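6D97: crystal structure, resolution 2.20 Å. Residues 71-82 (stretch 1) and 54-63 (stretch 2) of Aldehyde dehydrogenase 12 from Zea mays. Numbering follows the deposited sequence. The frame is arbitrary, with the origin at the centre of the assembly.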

ATOM      1  N   PHE A  71      16.442 -45.100  15.738  1.00 35.80           N
ATOM      2  CA  PHE A  71      15.506 -44.605  16.739  1.00 33.70           C
ATOM      3  C   PHE A  71      14.217 -44.014  16.175  1.00 32.84           C
ATOM      4  O   PHE A  71      13.308 -43.717  16.956  1.00 39.55           O
ATOM      5  CB  PHE A  71      16.203 -43.587  17.666  1.00 33.14           C
ATOM      6  CG  PHE A  71      16.418 -42.207  17.075  1.00 33.39           C
ATOM      7  CD1 PHE A  71      16.664 -42.001  15.723  1.00 34.84           C
ATOM      8  CD2 PHE A  71      16.409 -41.106  17.920  1.00 31.81           C
ATOM      9  CE1 PHE A  71      16.866 -40.719  15.231  1.00 34.58           C
ATOM     10  CE2 PHE A  71      16.617 -39.832  17.439  1.00 33.33           C
ATOM     11  CZ  PHE A  71      16.845 -39.636  16.093  1.00 39.36           C
ATOM     12  N   ILE A  72      14.092 -43.858  14.858  1.00 34.39           N
ATOM     13  CA  ILE A  72      12.850 -43.392  14.240  1.00 34.65           C
ATOM     14  C   ILE A  72      12.625 -44.165  12.947  1.00 38.65           C
ATOM     15  O   ILE A  72      13.504 -44.196  12.081  1.00 39.56           O
ATOM     16  CB  ILE A  72      12.870 -41.879  13.938  1.00 37.09           C
ATOM     17  CG1 ILE A  72      13.001 -41.055  15.223  1.00 32.33           C
ATOM     18  CG2 ILE A  72      11.613 -41.471  13.178  1.00 37.64           C
ATOM     19  CD1 ILE A  72      13.293 -39.590  14.983  1.00 36.42           C
ATOM     20  N   LYS A  73      11.450 -44.776  12.804  1.00 41.13           N
ATOM     21  CA  LYS A  73      11.060 -45.379  11.536  1.00 37.28           C
ATOM     22  C   LYS A  73      10.039 -44.486  10.842  1.00 39.41           C
ATOM     23  O   LYS A  73       9.125 -43.955  11.478  1.00 37.52           O
ATOM     24  CB  LYS A  73      10.509 -46.799  11.717  1.00 37.63           C
ATOM     25  CG  LYS A  73       9.266 -46.946  12.571  1.00 38.66           C
ATOM     26  CD  LYS A  73       8.822 -48.413  12.580  1.00 44.87           C
ATOM     27  CE  LYS A  73       7.511 -48.628  13.329  1.00 53.76           C
ATOM     28  NZ  LYS A  73       6.995 -50.018  13.147  1.00 59.25           N
ATOM     29  N   VAL A  74      10.222 -44.304   9.537  1.00 38.34           N
ATOM     30  CA  VAL A  74       9.448 -43.359   8.743  1.00 30.50           C
ATOM     31  C   VAL A  74       8.703 -44.130   7.663  1.00 32.89           C
ATOM     32  O   VAL A  74       9.296 -44.963   6.967  1.00 33.96           O
ATOM     33  CB  VAL A  74      10.353 -42.275   8.127  1.00 44.96           C
ATOM     34  CG1 VAL A  74       9.547 -41.323   7.269  1.00 35.15           C
ATOM     35  CG2 VAL A  74      11.087 -41.518   9.229  1.00 51.26           C
ATOM     36  N   ALA A  75       7.406 -43.854   7.525  1.00 35.76           N
ATOM     37  CA  ALA A  75       6.556 -44.559   6.564  1.00 37.40           C
ATOM     38  C   ALA A  75       6.740 -43.950   5.174  1.00 33.88           C
ATOM     39  O   ALA A  75       5.881 -43.246   4.640  1.00 34.78           O
ATOM     40  CB  ALA A  75       5.100 -44.508   7.006  1.00 38.62           C
ATOM     41  N   GLU A  76       7.889 -44.249   4.576  1.00 32.00           N
ATOM     42  CA  GLU A  76       8.225 -43.653   3.289  1.00 39.06           C
ATOM     43  C   GLU A  76       7.402 -44.295   2.178  1.00 37.93           C
ATOM     44  O   GLU A  76       7.410 -45.518   2.009  1.00 39.76           O
ATOM     45  CB  GLU A  76       9.721 -43.779   3.016  1.00 30.63           C
ATOM     46  CG  GLU A  76      10.529 -42.691   3.719  1.00 48.09           C
ATOM     47  CD  GLU A  76      11.970 -42.629   3.265  1.00 43.69           C
ATOM     48  OE1 GLU A  76      12.452 -43.622   2.683  1.00 44.82           O
ATOM     49  OE2 GLU A  76      12.619 -41.582   3.478  1.00 35.11           O
ATOM     50  N   VAL A  77       6.687 -43.459   1.432  1.00 39.53           N
ATOM     51  CA  VAL A  77       5.843 -43.907   0.332  1.00 40.97           C
ATOM     52  C   VAL A  77       6.713 -44.212  -0.877  1.00 38.84           C
ATOM     53  O   VAL A  77       7.668 -43.485  -1.175  1.00 36.30           O
ATOM     54  CB  VAL A  77       4.785 -42.836   0.005  1.00 43.07           C
ATOM     55  CG1 VAL A  77       3.989 -43.211  -1.237  1.00 48.36           C
ATOM     56  CG2 VAL A  77       3.863 -42.626   1.193  1.00 41.51           C
ATOM     57  N   GLN A  78       6.387 -45.291  -1.581  1.00 45.79           N
ATOM     58  CA  GLN A  78       7.118 -45.681  -2.774  1.00 42.90           C
ATOM     59  C   GLN A  78       6.422 -45.132  -4.018  1.00 47.21           C
ATOM     60  O   GLN A  78       5.307 -44.612  -3.961  1.00 51.72           O
ATOM     61  CB  GLN A  78       7.265 -47.202  -2.836  1.00 34.60           C
ATOM     62  CG  GLN A  78       8.264 -47.755  -1.824  1.00 49.23           C
ATOM     63  CD  GLN A  78       7.892 -49.143  -1.331  1.00 67.68           C
ATOM     64  OE1 GLN A  78       7.984 -50.124  -2.072  1.00 71.43           O
ATOM     65  NE2 GLN A  78       7.457 -49.230  -0.076  1.00 76.85           N
ATOM     66  N   GLY A  79       7.113 -45.241  -5.155  1.00 43.68           N
ATOM     67  CA  GLY A  79       6.649 -44.576  -6.360  1.00 33.58           C
ATOM     68  C   GLY A  79       5.309 -45.076  -6.861  1.00 41.96           C
ATOM     69  O   GLY A  79       4.606 -44.362  -7.582  1.00 38.01           O
ATOM     70  N   THR A  80       4.935 -46.303  -6.495  1.00 37.67           N
ATOM     71  CA  THR A  80       3.673 -46.887  -6.924  1.00 47.62           C
ATOM     72  C   THR A  80       2.627 -46.914  -5.815  1.00 45.70           C
ATOM     73  O   THR A  80       1.663 -47.680  -5.904  1.00 38.60           O
ATOM     74  CB  THR A  80       3.892 -48.299  -7.471  1.00 51.45           C
ATOM     75  OG1 THR A  80       4.772 -49.027  -6.603  1.00 52.30           O
ATOM     76  CG2 THR A  80       4.480 -48.241  -8.876  1.00 50.36           C
ATOM     77  N   GLU A  81       2.790 -46.104  -4.773  1.00 36.21           N
ATOM     78  CA  GLU A  81       1.737 -45.948  -3.775  1.00 40.76           C
ATOM     79  C   GLU A  81       1.437 -44.476  -3.519  1.00 39.45           C
ATOM     80  O   GLU A  81       1.122 -44.070  -2.396  1.00 44.50           O
ATOM     81  CB  GLU A  81       2.085 -46.674  -2.476  1.00 44.81           C
ATOM     82  CG  GLU A  81       3.549 -46.681  -2.106  1.00 58.08           C
ATOM     83  CD  GLU A  81       3.774 -47.189  -0.691  1.00 67.02           C
ATOM     84  OE1 GLU A  81       4.930 -47.507  -0.335  1.00 69.40           O
ATOM     85  OE2 GLU A  81       2.785 -47.268   0.068  1.00 66.22           O
ATOM     86  N   ILE A  82       1.493 -43.654  -4.573  1.00 36.85           N
ATOM     87  CA  ILE A  82       1.234 -42.221  -4.453  1.00 33.57           C
ATOM     88  C   ILE A  82      -0.131 -41.815  -4.996  1.00 32.88           C
ATOM     89  O   ILE A  82      -0.426 -40.611  -5.052  1.00 33.25           O
ATOM     90  CB  ILE A  82       2.330 -41.390  -5.155  1.00 34.72           C
ATOM     91  CG1 ILE A  82       2.326 -41.671  -6.660  1.00 43.95           C
ATOM     92  CG2 ILE A  82       3.696 -41.667  -4.554  1.00 38.13           C
ATOM     93  CD1 ILE A  82       3.049 -40.630  -7.487  1.00 42.71           C
TER
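Stretch 2, residues 54-63: TASANWNWIV

Stretch 2 approaches through a loop, residues 55-59, and then pairs with stretch 1 as an antiparallel strand. Residues 60-63 and 71-74 are the paired strands: their axes approach to 4.6 Å, and their N-to-C directions make an angle of 149°, so the ribbons twist noticeably away from ideal antiparallel alignment. The register follows from the hydrogen bonds. Ile62 N donates to Ile72 O at 2.7 Å with an N-H...O angle of 173°; Asn60 N donates to Val74 O at 3.0 Å, and Val74 N returns a bond to Asn60 O at 2.8 Å. Phe71 N to Ile62 O, at 3.3 Å and 141°, is longer and more bent. Between these pairs, Lys73 and Trp61 form the non-hydrogen-bonded bridge, where the chains draw closer and Lys73 CA lies 3.3 Å from Asn60 O in a CA-H...O contact.

The sheet's two faces pack differently. On the face of Ile72, Val74, Asn60 and Ile62, the fit is aliphatic: Ile62 CG1 meets Val74 CG2 at 3.7 Å, while Ile62 CB is 4.2 Å from Ile72 CB. Asn60 is modelled only to CB, and that atom lies 3.6 Å from Glu76 OE1.

On the other face, Lys73 fills the space between two indoles. Its CB stands 3.7 Å from the centroid of the six-membered ring of Trp61, 9° off the normal. Farther along the side chain, which is t at chi2 through chi4, Lys73 CE lies 4.1 Å from the centroid of the six-membered ring of Trp59, and Lys73 NZ lies 4.3 Å from the centroid of its five-membered ring, 13° off the normal, a cation-pi arrangement. The opposite face of that indole receives Ala75, whose CB is 4.0 Å from the six-membered ring centroid, so Trp59 is a flat plate held between a long side chain and a methyl.

Ala75 CB also reaches Ala55 CA at 3.8 Å and lies 3.6 Å from Ser56 OG, which places this methyl in a hollow bordered by Trp59, Ala55 and Ser56. Ser56 CB points toward stretch 1, and its OG comes within 3.2 Å of Glu76 O. Farther on, the type I turn from Gln78 to Glu81 is braced by Gln78 N to Glu81 OE1 at 2.9 Å. Glu81 OE2 accepts a weak hydrogen bond from Ala57 N at 3.5 Å. Together the two stretches bury 893 Å², both sides summed.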

ATOM      1  N   THR A  54      -1.716 -42.523   8.240  1.00 37.41           N
ATOM      2  CA  THR A  54      -1.557 -43.739   7.461  1.00 41.60           C
ATOM      3  C   THR A  54      -0.080 -44.076   7.332  1.00 41.52           C
ATOM      4  O   THR A  54       0.773 -43.186   7.262  1.00 37.76           O
ATOM      5  CB  THR A  54      -2.182 -43.582   6.072  1.00 44.07           C
ATOM      6  OG1 THR A  54      -1.758 -44.653   5.221  1.00 51.29           O
ATOM      7  CG2 THR A  54      -1.761 -42.254   5.463  1.00 48.25           C
ATOM      8  N   ALA A  55       0.209 -45.374   7.291  1.00 33.17           N
ATOM      9  CA  ALA A  55       1.579 -45.842   7.137  1.00 40.32           C
ATOM     10  C   ALA A  55       1.914 -46.019   5.664  1.00 40.21           C
ATOM     11  O   ALA A  55       1.445 -45.254   4.814  1.00 39.88           O
ATOM     12  CB  ALA A  55       1.788 -47.154   7.896  1.00 34.71           C
ATOM     13  N   SER A  56       2.724 -47.027   5.359  1.00 39.70           N
ATOM     14  CA  SER A  56       3.108 -47.331   3.989  1.00 46.41           C
ATOM     15  C   SER A  56       3.507 -48.798   3.926  1.00 47.59           C
ATOM     16  O   SER A  56       3.559 -49.491   4.945  1.00 52.65           O
ATOM     17  CB  SER A  56       4.246 -46.427   3.505  1.00 37.16           C
ATOM     18  OG  SER A  56       5.450 -46.691   4.204  1.00 45.07           O
ATOM     19  N   ALA A  57       3.797 -49.258   2.706  1.00 43.81           N
ATOM     20  CA  ALA A  57       4.151 -50.660   2.510  1.00 43.67           C
ATOM     21  C   ALA A  57       5.419 -51.026   3.275  1.00 48.39           C
ATOM     22  O   ALA A  57       5.506 -52.112   3.859  1.00 46.17           O
ATOM     23  CB  ALA A  57       4.311 -50.957   1.020  1.00 43.19           C
ATOM     24  N   ASN A  58       6.405 -50.131   3.299  1.00 44.25           N
ATOM     25  CA  ASN A  58       7.659 -50.416   3.979  1.00 50.56           C
ATOM     26  C   ASN A  58       8.127 -49.198   4.761  1.00 49.12           C
ATOM     27  O   ASN A  58       7.907 -48.054   4.354  1.00 52.44           O
ATOM     28  CB  ASN A  58       8.750 -50.847   2.995  1.00 60.52           C
ATOM     29  CG  ASN A  58       9.662 -51.910   3.572  1.00 67.74           C
ATOM     30  OD1 ASN A  58       9.439 -53.106   3.373  1.00 70.14           O
ATOM     31  ND2 ASN A  58      10.686 -51.482   4.304  1.00 64.75           N
ATOM     32  N   TRP A  59       8.789 -49.462   5.885  1.00 41.81           N
ATOM     33  CA  TRP A  59       9.354 -48.430   6.740  1.00 49.27           C
ATOM     34  C   TRP A  59      10.849 -48.289   6.480  1.00 48.35           C
ATOM     35  O   TRP A  59      11.533 -49.257   6.142  1.00 46.45           O
ATOM     36  CB  TRP A  59       9.131 -48.757   8.219  1.00 53.06           C
ATOM     37  CG  TRP A  59       7.695 -48.847   8.653  1.00 57.67           C
ATOM     38  CD1 TRP A  59       6.868 -49.931   8.548  1.00 58.96           C
ATOM     39  CD2 TRP A  59       6.927 -47.820   9.293  1.00 47.97           C
ATOM     40  NE1 TRP A  59       5.630 -49.636   9.070  1.00 55.78           N
ATOM     41  CE2 TRP A  59       5.642 -48.348   9.536  1.00 48.45           C
ATOM     42  CE3 TRP A  59       7.199 -46.503   9.677  1.00 34.69           C
ATOM     43  CZ2 TRP A  59       4.631 -47.604  10.144  1.00 44.85           C
ATOM     44  CZ3 TRP A  59       6.196 -45.767  10.281  1.00 35.64           C
ATOM     45  CH2 TRP A  59       4.928 -46.319  10.509  1.00 39.53           C
ATOM     46  N   ASN A  60      11.351 -47.069   6.649  1.00 43.83           N
ATOM     47  CA  ASN A  60      12.777 -46.787   6.570  1.00 44.24           C
ATOM     48  C   ASN A  60      13.252 -46.247   7.912  1.00 46.05           C
ATOM     49  O   ASN A  60      12.546 -45.469   8.560  1.00 44.58           O
ATOM     50  CB  ASN A  60      13.086 -45.785   5.454  1.00 36.20           C
ATOM     51  N   TRP A  61      14.446 -46.664   8.329  1.00 44.57           N
ATOM     52  CA  TRP A  61      14.975 -46.292   9.635  1.00 39.52           C
ATOM     53  C   TRP A  61      15.882 -45.075   9.524  1.00 36.35           C
ATOM     54  O   TRP A  61      16.771 -45.025   8.666  1.00 37.01           O
ATOM     55  CB  TRP A  61      15.742 -47.455  10.270  1.00 38.46           C
ATOM     56  CG  TRP A  61      14.864 -48.509  10.891  1.00 42.96           C
ATOM     57  CD1 TRP A  61      14.603 -49.752  10.395  1.00 48.06           C
ATOM     58  CD2 TRP A  61      14.135 -48.410  12.122  1.00 41.99           C
ATOM     59  NE1 TRP A  61      13.762 -50.435  11.240  1.00 51.95           N
ATOM     60  CE2 TRP A  61      13.458 -49.633  12.308  1.00 47.55           C
ATOM     61  CE3 TRP A  61      13.992 -47.408  13.087  1.00 40.78           C
ATOM     62  CZ2 TRP A  61      12.647 -49.882  13.418  1.00 42.05           C
ATOM     63  CZ3 TRP A  61      13.185 -47.657  14.189  1.00 42.47           C
ATOM     64  CH2 TRP A  61      12.524 -48.885  14.345  1.00 42.07           C
ATOM     65  N   ILE A  62      15.647 -44.099  10.394  1.00 40.72           N
ATOM     66  CA  ILE A  62      16.530 -42.957  10.582  1.00 39.50           C
ATOM     67  C   ILE A  62      17.419 -43.256  11.780  1.00 44.41           C
ATOM     68  O   ILE A  62      16.936 -43.741  12.811  1.00 44.94           O
ATOM     69  CB  ILE A  62      15.727 -41.663  10.805  1.00 32.61           C
ATOM     70  CG1 ILE A  62      14.773 -41.410   9.632  1.00 33.54           C
ATOM     71  CG2 ILE A  62      16.662 -40.483  11.041  1.00 29.54           C
ATOM     72  CD1 ILE A  62      15.458 -41.316   8.289  1.00 34.85           C
ATOM     73  N   VAL A  63      18.711 -42.982  11.651  1.00 39.31           N
ATOM     74  CA  VAL A  63      19.632 -43.221  12.756  1.00 36.28           C
ATOM     75  C   VAL A  63      19.794 -41.946  13.568  1.00 39.61           C
ATOM     76  O   VAL A  63      19.705 -40.826  13.052  1.00 33.21           O
ATOM     77  CB  VAL A  63      20.998 -43.753  12.272  1.00 36.52           C
ATOM     78  CG1 VAL A  63      20.854 -45.166  11.723  1.00 38.27           C
ATOM     79  CG2 VAL A  63      21.616 -42.814  11.250  1.00 32.66           C
TER